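Local coordinates for protein (auracyanin) (Chloroflexus aurantiacus, PDB 1QHQ) that carries electrons as a soluble blue copper protein, probably accepting them from the membrane-bound alternative complex III, at residues Val21-Asp26 with Leu45-Gln50; Leu37-Val42 with Pro113-Tyr118; Val60-Gly65 with Leu119-Phe124. All coordinates share one frame; numbering follows the deposited sequence. Where two conformers were deposited one is given.

Contact 1: Val21-Asp26 with Leu45-Gln50; sequences VRAAPD and LDFVNQ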
loop_
_atom_site.group_PDB
_atom_site.type_symbol
_atom_site.label_atom_id
_atom_site.label_comp_id
_atom_site.label_asym_id
_atom_site.label_seq_id
_atom_site.Cartn_x
_atom_site.Cartn_y
_atom_site.Cartn_z
ATOM N N VAL A 21 -2.152 9.412 -2.365
ATOM C CA VAL A 21 -2.785 8.412 -3.277
ATOM C C VAL A 21 -4.282 8.449 -2.971
ATOM O O VAL A 21 -4.644 8.561 -1.799
ATOM C CB VAL A 21 -2.216 7.031 -3.013
ATOM C CG1 VAL A 21 -3.035 5.930 -3.697
ATOM C CG2 VAL A 21 -0.765 6.967 -3.473
ATOM N N ARG A 22 -5.095 8.298 -3.998
ATOM C CA ARG A 22 -6.547 8.274 -3.788
ATOM C C ARG A 22 -7.077 6.954 -4.425
ATOM O O ARG A 22 -6.476 6.454 -5.365
ATOM C CB ARG A 22 -7.296 9.426 -4.437
ATOM C CG ARG A 22 -6.759 10.802 -4.221
ATOM C CD ARG A 22 -7.486 11.661 -3.233
ATOM N NE ARG A 22 -6.816 12.969 -3.064
ATOM C CZ ARG A 22 -7.421 14.143 -3.153
ATOM N NH1 ARG A 22 -8.723 14.226 -3.403
ATOM N NH2 ARG A 22 -6.727 15.283 -2.991
ATOM N N ALA A 23 -8.263 6.607 -3.952
ATOM C CA ALA A 23 -8.967 5.460 -4.580
ATOM C C ALA A 23 -9.735 5.955 -5.785
ATOM O O ALA A 23 -10.096 7.143 -5.873
ATOM C CB ALA A 23 -9.910 4.859 -3.540
ATOM N N ALA A 24 -9.922 5.074 -6.779
ATOM C CA ALA A 24 -10.918 5.459 -7.835
ATOM C C ALA A 24 -12.284 5.509 -7.116
ATOM O O ALA A 24 -12.508 4.715 -6.204
ATOM C CB ALA A 24 -10.941 4.382 -8.900
ATOM N N PRO A 25 -13.120 6.442 -7.490
ATOM C CA PRO A 25 -14.406 6.626 -6.815
ATOM C C PRO A 25 -15.400 5.542 -7.186
ATOM O O PRO A 25 -16.214 5.163 -6.332
ATOM C CB PRO A 25 -14.854 7.995 -7.259
ATOM C CG PRO A 25 -14.259 8.174 -8.610
ATOM C CD PRO A 25 -12.914 7.438 -8.559
ATOM N N ASP A 26 -15.290 4.994 -8.384
ATOM C CA ASP A 26 -16.283 4.035 -8.886
ATOM C C ASP A 26 -15.679 2.737 -9.366
ATOM O O ASP A 26 -16.339 1.943 -10.078
ATOM C CB ASP A 26 -17.070 4.708 -10.040
ATOM C CG ASP A 26 -17.923 5.859 -9.493
ATOM O OD1 ASP A 26 -18.681 5.589 -8.533
ATOM O OD2 ASP A 26 -17.709 7.005 -9.911
ATOM N N LEU A 45 3.254 8.558 2.855
ATOM C CA LEU A 45 2.237 8.346 1.830
ATOM C C LEU A 45 0.852 8.506 2.491
ATOM O O LEU A 45 0.619 7.921 3.555
ATOM C CB LEU A 45 2.365 6.899 1.312
ATOM C CG LEU A 45 1.436 6.513 0.152
ATOM C CD1 LEU A 45 1.979 5.334 -0.613
ATOM C CD2 LEU A 45 0.028 6.202 0.682
ATOM N N ASP A 46 0.093 9.426 1.969
ATOM C CA ASP A 46 -1.258 9.693 2.500
ATOM C C ASP A 46 -2.275 9.015 1.542
ATOM O O ASP A 46 -2.390 9.474 0.416
ATOM C CB ASP A 46 -1.516 11.187 2.561
ATOM C CG ASP A 46 -0.507 11.913 3.487
ATOM O OD1 ASP A 46 -0.094 11.263 4.441
ATOM O OD2 ASP A 46 -0.325 13.127 3.273
ATOM N N PHE A 47 -2.966 8.003 2.052
ATOM C CA PHE A 47 -3.997 7.345 1.185
ATOM C C PHE A 47 -5.389 7.808 1.642
ATOM O O PHE A 47 -5.758 7.667 2.809
ATOM C CB PHE A 47 -3.868 5.836 1.405
ATOM C CG PHE A 47 -4.824 5.009 0.559
ATOM C CD1 PHE A 47 -5.164 5.457 -0.691
ATOM C CD2 PHE A 47 -5.352 3.852 1.060
ATOM C CE1 PHE A 47 -6.096 4.744 -1.472
ATOM C CE2 PHE A 47 -6.249 3.126 0.269
ATOM C CZ PHE A 47 -6.585 3.555 -0.982
ATOM N N VAL A 48 -6.038 8.547 0.752
ATOM C CA VAL A 48 -7.399 9.034 1.020
ATOM C C VAL A 48 -8.407 8.134 0.278
ATOM O O VAL A 48 -8.326 7.977 -0.931
ATOM C CB VAL A 48 -7.539 10.472 0.466
ATOM C CG1 VAL A 48 -8.899 11.038 0.832
ATOM C CG2 VAL A 48 -6.415 11.351 1.061
ATOM N N ASN A 49 -9.170 7.374 1.065
ATOM C CA ASN A 49 -10.151 6.448 0.478
ATOM C C ASN A 49 -11.532 7.104 0.370
ATOM O O ASN A 49 -12.351 6.870 1.282
ATOM C CB ASN A 49 -10.250 5.169 1.298
ATOM C CG ASN A 49 -11.243 4.150 0.588
ATOM O OD1 ASN A 49 -11.543 4.399 -0.530
ATOM N ND2 ASN A 49 -11.599 3.164 1.350
ATOM N N GLN A 50 -11.779 7.901 -0.635
ATOM C CA GLN A 50 -13.142 8.413 -0.890
ATOM C C GLN A 50 -13.666 7.705 -2.160
ATOM O O GLN A 50 -13.043 7.734 -3.200
ATOM C CB GLN A 50 -13.105 9.911 -1.139
ATOM C CG GLN A 50 -12.897 10.703 0.166
ATOM C CD GLN A 50 -12.628 12.165 -0.125
ATOM O OE1 GLN A 50 -12.929 12.668 -1.212
ATOM N NE2 GLN A 50 -12.046 12.853 0.854
HETATM O O HOH W 1 -12.312 8.813 -5.708
#
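The Phe47 ring presents an edge to the backbone of Val21 and Arg22. Val21 C lies in the ring plane and Arg22 C close to it, and CD1 on that edge approaches Val21 O to 3.3 Å. Val21 CG1, well out of the ring plane, lies 3.7 Å from Phe47 CD1, the two side chains crossing obliquely. Phe47 CG stands anti to the backbone N (chi1 -178°), and the ring beyond it comes nearer to strand 17-22. An alanine here would probably leave Val21 CG1 without its aromatic partner and open a gap beside Leu100 and the copper ligand Met132. The Arg22 guanidinium belongs to the other face of the sheet, where it forms a salt bridge with Glu20. The aliphatic part of the Arg22 side chain runs beside Val48, pointing the same way, with Arg22 CD 3.9 Å from Val48 CB. Further on, Ala23 CB meets Asn49 OD1 at 3.5 Å. Three bonds hold that carboxamide: OD1 accepts from Asn51 ND2, while ND2 donates to Leu100 O and Val55 O.

Between these two layers of side chains runs a parallel ladder. Val21 N donates to Asp46 O (2.8 Å), and Val21 O accepts from Val48 N (2.9 Å). A weak bond from Ala23 N to Val48 O (3.3 Å) follows as the chains begin to diverge, and beyond it a water lies within hydrogen-bonding distance of both Ala23 O and Gln50 O. Strands 17-22 and 42-49 are thus joined as a parallel pair, as in the azurin-like cupredoxin sandwich. The copper-proximal end of this pair lies next to the type I site: the Phe47 side chain is about 6 Å from the copper ion at their nearest atoms, and Asn49 packs against the ligand His57.

Contact 2: Leu37-Val42 with Pro113-Tyr118; sequences LPANTV and PAPGTY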
loop_
_atom_site.group_PDB
_atom_site.type_symbol
_atom_site.label_atom_id
_atom_site.label_comp_id
_atom_site.label_asym_id
_atom_site.label_seq_id
_atom_site.Cartn_x
_atom_site.Cartn_y
_atom_site.Cartn_z
ATOM N N LEU A 37 9.541 7.723 -6.713
ATOM C CA LEU A 37 10.178 8.373 -5.526
ATOM C C LEU A 37 11.677 8.061 -5.621
ATOM O O LEU A 37 12.081 7.015 -6.091
ATOM C CB LEU A 37 9.617 7.724 -4.261
ATOM C CG LEU A 37 8.127 7.921 -3.933
ATOM C CD1 LEU A 37 7.735 6.958 -2.825
ATOM C CD2 LEU A 37 7.917 9.386 -3.506
ATOM N N PRO A 38 12.485 8.918 -4.979
ATOM C CA PRO A 38 13.922 8.623 -4.898
ATOM C C PRO A 38 14.181 7.508 -3.915
ATOM O O PRO A 38 13.403 7.350 -2.966
ATOM C CB PRO A 38 14.504 9.947 -4.420
ATOM C CG PRO A 38 13.405 10.595 -3.640
ATOM C CD PRO A 38 12.109 10.163 -4.355
ATOM N N ALA A 39 15.289 6.806 -4.072
ATOM C CA ALA A 39 15.691 5.731 -3.193
ATOM C C ALA A 39 16.163 6.250 -1.828
ATOM O O ALA A 39 16.596 7.385 -1.723
ATOM C CB ALA A 39 16.837 4.916 -3.818
ATOM N N ASN A 40 16.034 5.397 -0.850
ATOM C CA ASN A 40 16.586 5.620 0.491
ATOM C C ASN A 40 16.199 6.958 1.049
ATOM O O ASN A 40 16.974 7.696 1.688
ATOM C CB ASN A 40 18.135 5.476 0.424
ATOM C CG ASN A 40 18.741 5.464 1.824
ATOM O OD1 ASN A 40 18.201 4.835 2.740
ATOM N ND2 ASN A 40 19.850 6.168 2.013
ATOM N N THR A 41 14.920 7.328 0.908
ATOM C CA THR A 41 14.362 8.570 1.335
ATOM C C THR A 41 13.115 8.334 2.200
ATOM O O THR A 41 12.378 7.375 1.934
ATOM C CB THR A 41 13.866 9.390 0.083
ATOM O OG1 THR A 41 15.052 9.619 -0.732
ATOM C CG2 THR A 41 13.290 10.699 0.523
ATOM N N VAL A 42 12.952 9.109 3.246
ATOM C CA VAL A 42 11.747 8.966 4.095
ATOM C C VAL A 42 10.583 9.681 3.427
ATOM O O VAL A 42 10.635 10.875 3.116
ATOM C CB VAL A 42 11.940 9.543 5.499
ATOM C CG1 VAL A 42 10.706 9.328 6.375
ATOM C CG2 VAL A 42 13.168 8.870 6.149
ATOM N N PRO A 113 12.917 1.866 -0.638
ATOM C CA PRO A 113 13.928 0.870 -0.900
ATOM C C PRO A 113 14.949 1.315 -1.936
ATOM O O PRO A 113 15.015 2.507 -2.275
ATOM C CB PRO A 113 13.089 -0.323 -1.411
ATOM C CG PRO A 113 12.009 0.380 -2.196
ATOM C CD PRO A 113 11.615 1.540 -1.292
ATOM N N ALA A 114 15.810 0.402 -2.372
ATOM C CA ALA A 114 16.854 0.757 -3.383
ATOM C C ALA A 114 16.228 1.063 -4.720
ATOM O O ALA A 114 15.052 0.677 -4.953
ATOM C CB ALA A 114 17.703 -0.533 -3.531
ATOM N N PRO A 115 16.924 1.647 -5.650
ATOM C CA PRO A 115 16.405 1.956 -6.974
ATOM C C PRO A 115 15.896 0.675 -7.589
ATOM O O PRO A 115 16.468 -0.413 -7.395
ATOM C CB PRO A 115 17.641 2.469 -7.749
ATOM C CG PRO A 115 18.428 3.143 -6.624
ATOM C CD PRO A 115 18.334 2.115 -5.502
ATOM N N GLY A 116 14.731 0.744 -8.279
ATOM C CA GLY A 116 14.166 -0.463 -8.860
ATOM C C GLY A 116 12.637 -0.187 -9.049
ATOM O O GLY A 116 12.232 0.939 -8.908
ATOM N N THR A 117 11.974 -1.254 -9.408
ATOM C CA THR A 117 10.517 -1.158 -9.684
ATOM C C THR A 117 9.806 -2.145 -8.763
ATOM O O THR A 117 10.236 -3.237 -8.464
ATOM C CB THR A 117 10.272 -1.521 -11.144
ATOM O OG1 THR A 117 10.922 -0.550 -11.974
ATOM C CG2 THR A 117 8.790 -1.535 -11.500
ATOM N N TYR A 118 8.699 -1.639 -8.193
ATOM C CA TYR A 118 8.027 -2.335 -7.111
ATOM C C TYR A 118 6.501 -2.166 -7.294
ATOM O O TYR A 118 6.073 -1.074 -7.676
ATOM C CB TYR A 118 8.371 -1.650 -5.767
ATOM C CG TYR A 118 9.859 -1.657 -5.459
ATOM C CD1 TYR A 118 10.673 -0.625 -5.916
ATOM C CD2 TYR A 118 10.382 -2.635 -4.639
ATOM C CE1 TYR A 118 12.037 -0.659 -5.615
ATOM C CE2 TYR A 118 11.729 -2.629 -4.281
ATOM C CZ TYR A 118 12.525 -1.643 -4.818
ATOM O OH TYR A 118 13.886 -1.636 -4.468
#
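Ala39 and Pro115 make the apolar part of this small surface contact: the methyl CB of Ala39 points at the opposing turn and touches the proline ring at CD, 3.6 Å away. The polar part centres on one carbonyl. Pro113 O receives a weak hydrogen bond from Asn40 N, 3.4 Å long with an angle of 154° at the hydrogen, and Ala39 CB lies 3.4 Å from the same Pro113 O. Bonds within each segment fix the two turns. Thr41 OG1 donates to Ala39 O at 2.9 Å from well above the carbonyl plane. Tyr118 OH donates to Ala114 O at 2.6 Å, with Ala114 O lying in the plane of the tyrosine ring, and Pro113 CG rests over one face of that ring toward its rim. A hydroxyl bonded to the backbone four residues earlier, across a Pro-Gly pair, is a tyrosine corner, a feature of Greek-key beta proteins. Both turns cross from one sheet to the other, 37-42 from strand 34-38 to strand 42-49 and 113-118 from strand 104-111 to strand 116-121. Thr112 OG1 ties them further by bonding Pro38 O and Thr41 N, while Val138 of strand 133-139 packs against Ala39 and Tyr118.

Contact 3: Val60-Gly65 with Leu119-Phe124; sequences VLVNGG and LYICTF. With CU (copper (II) ion), chain B; SO4 (sulfate ion), chain E.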
loop_
_atom_site.group_PDB
_atom_site.type_symbol
_atom_site.label_atom_id
_atom_site.label_comp_id
_atom_site.label_asym_id
_atom_site.label_seq_id
_atom_site.Cartn_x
_atom_site.Cartn_y
_atom_site.Cartn_z
ATOM N N VAL A 60 -0.460 -0.981 -0.122
ATOM C CA VAL A 60 0.571 -1.913 0.309
ATOM C C VAL A 60 1.711 -1.968 -0.710
ATOM O O VAL A 60 1.518 -2.326 -1.840
ATOM C CB VAL A 60 0.063 -3.363 0.486
ATOM C CG1 VAL A 60 1.179 -4.263 1.036
ATOM C CG2 VAL A 60 -1.113 -3.369 1.457
ATOM N N LEU A 61 2.915 -1.554 -0.243
ATOM C CA LEU A 61 4.084 -1.614 -1.165
ATOM C C LEU A 61 4.839 -2.911 -0.932
ATOM O O LEU A 61 5.177 -3.224 0.196
ATOM C CB LEU A 61 4.989 -0.405 -0.814
ATOM C CG LEU A 61 6.302 -0.421 -1.655
ATOM C CD1 LEU A 61 5.938 -0.191 -3.120
ATOM C CD2 LEU A 61 7.229 0.692 -1.183
ATOM N N VAL A 62 5.057 -3.679 -2.000
ATOM C CA VAL A 62 5.729 -4.958 -1.852
ATOM C C VAL A 62 7.118 -4.926 -2.498
ATOM O O VAL A 62 7.366 -4.143 -3.389
ATOM C CB VAL A 62 4.916 -6.139 -2.369
ATOM C CG1 VAL A 62 3.487 -6.090 -1.791
ATOM C CG2 VAL A 62 4.894 -6.205 -3.863
ATOM N N ASN A 63 7.970 -5.814 -1.964
ATOM C CA ASN A 63 9.380 -5.852 -2.412
ATOM C C ASN A 63 9.546 -6.704 -3.648
ATOM O O ASN A 63 10.187 -7.770 -3.628
ATOM C CB ASN A 63 10.197 -6.375 -1.229
ATOM C CG ASN A 63 11.700 -6.389 -1.524
ATOM O OD1 ASN A 63 12.373 -7.328 -1.049
ATOM N ND2 ASN A 63 12.171 -5.440 -2.282
ATOM N N GLY A 64 8.879 -6.329 -4.741
ATOM C CA GLY A 64 8.922 -7.128 -5.957
ATOM C C GLY A 64 7.739 -6.860 -6.876
ATOM O O GLY A 64 7.077 -5.831 -6.820
ATOM N N GLY A 65 7.490 -7.835 -7.749
ATOM C CA GLY A 65 6.470 -7.809 -8.747
ATOM C C GLY A 65 5.267 -8.694 -8.351
ATOM O O GLY A 65 4.990 -8.872 -7.184
ATOM N N LEU A 119 5.759 -3.213 -7.023
ATOM C CA LEU A 119 4.291 -3.028 -7.089
ATOM C C LEU A 119 3.778 -2.511 -5.748
ATOM O O LEU A 119 4.264 -2.902 -4.690
ATOM C CB LEU A 119 3.608 -4.377 -7.337
ATOM C CG LEU A 119 3.659 -4.918 -8.755
ATOM C CD1 LEU A 119 2.916 -6.271 -8.787
ATOM C CD2 LEU A 119 3.052 -3.971 -9.753
ATOM N N TYR A 120 2.719 -1.708 -5.846
ATOM C CA TYR A 120 1.881 -1.425 -4.684
ATOM C C TYR A 120 0.469 -2.018 -5.034
ATOM O O TYR A 120 0.118 -2.010 -6.212
ATOM C CB TYR A 120 1.772 -0.002 -4.295
ATOM C CG TYR A 120 1.404 0.997 -5.351
ATOM C CD1 TYR A 120 2.437 1.615 -6.120
ATOM C CD2 TYR A 120 0.088 1.386 -5.600
ATOM C CE1 TYR A 120 2.103 2.569 -7.037
ATOM C CE2 TYR A 120 -0.219 2.332 -6.543
ATOM C CZ TYR A 120 0.799 2.934 -7.273
ATOM O OH TYR A 120 0.501 3.864 -8.231
ATOM N N ILE A 121 -0.160 -2.575 -4.039
ATOM C CA ILE A 121 -1.468 -3.222 -4.263
ATOM C C ILE A 121 -2.382 -2.851 -3.113
ATOM O O ILE A 121 -1.988 -2.312 -2.076
ATOM C CB ILE A 121 -1.348 -4.784 -4.253
ATOM C CG1 ILE A 121 -0.884 -5.300 -2.929
ATOM C CG2 ILE A 121 -0.411 -5.218 -5.396
ATOM C CD1 ILE A 121 -0.705 -6.829 -2.841
ATOM N N CYS A 122 -3.651 -3.233 -3.264
ATOM C CA CYS A 122 -4.593 -3.208 -2.154
ATOM C C CYS A 122 -4.808 -4.686 -1.750
ATOM O O CYS A 122 -4.909 -5.513 -2.666
ATOM C CB CYS A 122 -5.889 -2.569 -2.561
ATOM S SG CYS A 122 -7.202 -2.741 -1.307
ATOM N N THR A 123 -4.809 -4.989 -0.483
ATOM C CA THR A 123 -4.992 -6.361 -0.044
ATOM C C THR A 123 -6.407 -6.687 0.425
ATOM O O THR A 123 -6.587 -7.838 0.861
ATOM C CB THR A 123 -3.992 -6.793 1.018
ATOM O OG1 THR A 123 -4.031 -5.958 2.175
ATOM C CG2 THR A 123 -2.586 -6.779 0.395
ATOM N N PHE A 124 -7.344 -5.773 0.272
ATOM C CA PHE A 124 -8.743 -6.207 0.659
ATOM C C PHE A 124 -9.110 -7.356 -0.291
ATOM O O PHE A 124 -8.819 -7.286 -1.465
ATOM C CB PHE A 124 -9.677 -5.025 0.437
ATOM C CG PHE A 124 -10.995 -5.330 1.139
ATOM C CD1 PHE A 124 -11.118 -5.190 2.493
ATOM C CD2 PHE A 124 -12.012 -5.908 0.382
ATOM C CE1 PHE A 124 -12.307 -5.540 3.124
ATOM C CE2 PHE A 124 -13.191 -6.268 1.017
ATOM C CZ PHE A 124 -13.334 -6.093 2.379
HETATM CU CU CU B . -9.021 -2.048 -2.319
HETATM S S SO4 E . 8.604 -11.089 -8.506
HETATM O O1 SO4 E . 7.296 -11.103 -7.797
HETATM O O2 SO4 E . 9.335 -12.383 -8.257
HETATM O O3 SO4 E . 9.467 -9.969 -7.966
HETATM O O4 SO4 E . 8.390 -10.896 -9.972
#
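The antiparallel pairing of Val60-Val62 with Leu119-Ile121 runs directly into the type I blue copper site, in which Cys122 SG binds copper at 2.2 Å and His57, His127 and Met132 complete the ligands. Phe124 N donates to Cys122 SG at 3.4 Å, an N-H...S bond likely to draw some charge from the thiolate. Val60 and Ile121 form a hydrogen-bonded pair, with both Val60 N-Ile121 O and Ile121 N-Val60 O at 2.8 Å. Val62 N then donates almost straight to Leu119 O (2.9 Å, 176° at the hydrogen), and Leu119 N closes the ladder on Gly64 O at 2.9 Å. Leu119 has CG anti to its carbonyl carbon (chi1 -77°), close to Gly65, and its CD1 presses on Gly65 C at 3.4 Å. Nearer the metal, Val60 CG2 meets Thr123 CG2 at 3.9 Å, the side chains at about a right angle, while Thr123 OG1 is bonded to Phe84 O. A sulfate, probably from the crystallisation liquor, accepts from the N of Gly65, the N-cap residue of helix 66-77, and from Val68 N. That helix packs on Val62 and Thr123; strand 93-96 flanks strand 60-62, and strand 133-139 flanks strand 116-121.

All three contacts belong to one cupredoxin domain built from two sheets. Contact 1 lies in the sheet of strands 17-22, 42-49 and 104-111, and contact 3 in the five-stranded sheet facing it, their centres about 15 Å apart. Contact 2 joins two turns that cross from one of these sheets to the other, about 22 Å from contact 1 and 14 Å from contact 3, centre to centre. It shares strand 116-121 with contact 3, and Tyr118 packs on Leu61, Val62 and Asn63. Along the chain, contact 1 closes before contact 3 opens, whereas contact 2 interleaves with both. The copper site is thus approached from both sheets, while contact 2 joins crossovers remote from it.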